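Local coordinates for protein glycosyltransferase (duf1792) (Streptococcus sanguinis, PDB 5V4A) that binds UDP and probably transfers a sugar from a UDP-sugar donor, as the C-terminal GT-D-type domain of a longer glycosyltransferase, at residues Asn86-Ser89 / Leu90-Pro94. Sequence-based numbering, arbitrary orientation.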
loop_
_atom_site.group_PDB
_atom_site.type_symbol
_atom_site.label_atom_id
_atom_site.label_comp_id
_atom_site.label_asym_id
_atom_site.label_seq_id
_atom_site.Cartn_x
_atom_site.Cartn_y
_atom_site.Cartn_z
ATOM N N ASN A 86 -11.592 -20.936 16.815
ATOM C CA ASN A 86 -12.597 -21.525 17.699
ATOM C C ASN A 86 -13.904 -20.740 17.662
ATOM O O ASN A 86 -14.988 -21.330 17.750
ATOM C CB ASN A 86 -12.050 -21.606 19.124
ATOM C CG ASN A 86 -10.990 -22.685 19.281
ATOM O OD1 ASN A 86 -11.065 -23.741 18.652
ATOM N ND2 ASN A 86 -9.987 -22.414 20.105
ATOM N N PHE A 87 -13.827 -19.413 17.547
ATOM C CA PHE A 87 -15.046 -18.608 17.535
ATOM C C PHE A 87 -15.875 -18.862 16.284
ATOM O O PHE A 87 -17.080 -19.123 16.369
ATOM C CB PHE A 87 -14.731 -17.117 17.641
ATOM C CG PHE A 87 -15.920 -16.245 17.324
ATOM C CD1 PHE A 87 -16.956 -16.101 18.236
ATOM C CD2 PHE A 87 -16.017 -15.605 16.094
ATOM C CE1 PHE A 87 -18.072 -15.312 17.929
ATOM C CE2 PHE A 87 -17.120 -14.817 15.789
ATOM C CZ PHE A 87 -18.143 -14.671 16.704
ATOM N N TRP A 88 -15.260 -18.743 15.106
ATOM C CA TRP A 88 -16.010 -18.911 13.865
ATOM C C TRP A 88 -16.459 -20.353 13.677
ATOM O O TRP A 88 -17.602 -20.606 13.285
ATOM C CB TRP A 88 -15.163 -18.466 12.668
ATOM C CG TRP A 88 -14.828 -17.011 12.670
ATOM C CD1 TRP A 88 -13.603 -16.453 12.889
ATOM C CD2 TRP A 88 -15.725 -15.922 12.414
ATOM N NE1 TRP A 88 -13.686 -15.085 12.803
ATOM C CE2 TRP A 88 -14.977 -14.734 12.507
ATOM C CE3 TRP A 88 -17.086 -15.837 12.121
ATOM C CZ2 TRP A 88 -15.547 -13.473 12.322
ATOM C CZ3 TRP A 88 -17.644 -14.580 11.925
ATOM C CH2 TRP A 88 -16.884 -13.422 12.032
ATOM N N SER A 89 -15.573 -21.312 13.957
ATOM C CA SER A 89 -15.806 -22.697 13.567
ATOM C C SER A 89 -16.661 -23.468 14.561
ATOM O O SER A 89 -17.285 -24.463 14.177
ATOM C CB SER A 89 -14.465 -23.409 13.372
ATOM O OG SER A 89 -14.560 -24.787 13.674
ATOM N N LEU A 90 -16.706 -23.043 15.820
ATOM C CA LEU A 90 -17.482 -23.736 16.833
ATOM C C LEU A 90 -18.598 -22.890 17.425
ATOM O O LEU A 90 -19.425 -23.426 18.170
ATOM C CB LEU A 90 -16.561 -24.231 17.959
ATOM C CG LEU A 90 -15.432 -25.154 17.497
ATOM C CD1 LEU A 90 -14.583 -25.588 18.667
ATOM C CD2 LEU A 90 -16.014 -26.365 16.789
ATOM N N ASN A 91 -18.653 -21.598 17.112
ATOM C CA ASN A 91 -19.659 -20.696 17.663
ATOM C C ASN A 91 -20.478 -20.011 16.578
ATOM O O ASN A 91 -21.704 -20.170 16.545
ATOM C CB ASN A 91 -18.979 -19.675 18.587
ATOM C CG ASN A 91 -19.962 -18.930 19.462
ATOM O OD1 ASN A 91 -21.147 -19.265 19.514
ATOM N ND2 ASN A 91 -19.462 -17.933 20.193
ATOM N N HIS A 92 -19.848 -19.258 15.682
ATOM C CA HIS A 92 -20.623 -18.446 14.750
ATOM C C HIS A 92 -21.232 -19.287 13.632
ATOM O O HIS A 92 -22.453 -19.298 13.441
ATOM C CB HIS A 92 -19.750 -17.342 14.162
ATOM C CG HIS A 92 -20.529 -16.286 13.445
ATOM N ND1 HIS A 92 -21.335 -15.384 14.103
ATOM C CD2 HIS A 92 -20.634 -15.997 12.128
ATOM C CE1 HIS A 92 -21.897 -14.578 13.221
ATOM N NE2 HIS A 92 -21.487 -14.928 12.016
ATOM N N LEU A 93 -20.394 -19.988 12.882
ATOM C CA LEU A 93 -20.833 -20.730 11.705
ATOM C C LEU A 93 -21.748 -21.897 12.063
ATOM O O LEU A 93 -22.654 -22.212 11.281
ATOM C CB LEU A 93 -19.622 -21.200 10.895
ATOM C CG LEU A 93 -18.887 -20.049 10.197
ATOM C CD1 LEU A 93 -17.604 -20.541 9.563
ATOM C CD2 LEU A 93 -19.777 -19.390 9.145
ATOM N N PRO A 94 -21.530 -22.608 13.179
ATOM C CA PRO A 94 -22.565 -23.556 13.622
ATOM C C PRO A 94 -23.962 -22.947 13.710
ATOM O O PRO A 94 -24.927 -23.576 13.263
ATOM C CB PRO A 94 -22.042 -24.008 14.987
ATOM C CG PRO A 94 -20.551 -23.969 14.817
ATOM C CD PRO A 94 -20.265 -22.803 13.919
#
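Trp88 and His92 meet as an offset edge-to-face pair, the six-membered ring of the indole directing its edge at the imidazole face with the planes 87° apart. The closest touch is Trp88 CZ3 to His92 CD2 at 3.3 Å, near the indole plane. One face of the indole is occupied by Phe87, whose CD2 sits over its centre, while Trp88 CE2 lies in the plane of the phenyl ring, at its edge. The Phe87 and His92 rings are near parallel (planes 27° apart) but slid so that they barely overlap. With CG anti to its backbone N (chi1 -167°), the His92 side chain extends beside that of Trp88. Histidine suits this buried place: its flat face receives the aromatic edge, while NE2 is hydrogen-bonded to Tyr100 OH, farther along the same helix. Asn91 ND2 approaches Phe87 CD1 obliquely, at 3.7 Å, amide and ring planes being almost perpendicular.

Leu90 N still bonds to Asn86 O, four residues back, at 3.1 Å. The backbone then widens into a pi-type turn: His92 N gives its hydrogen to Phe87 O at 2.9 Å, besides a weak bond from Asn91 N, and Leu93 N likewise reaches back five residues to Trp88 O. The helix kinks at Pro94, which has no N-H to give; its CG rests 3.4 Å from Ser89 O.

Inward, Trp88 packs on Pro71 and Val73, and with Phe87 and His92 reaches Asp30 of helix 30-36. This is an aromatic cluster on a pi-type helical turn, within the beta-alpha-beta unit of strand 66-70, helix 82-103 and strand 110-111 in the GT-D fold, with the Trp88 side chain about 9 Å from bound UDP.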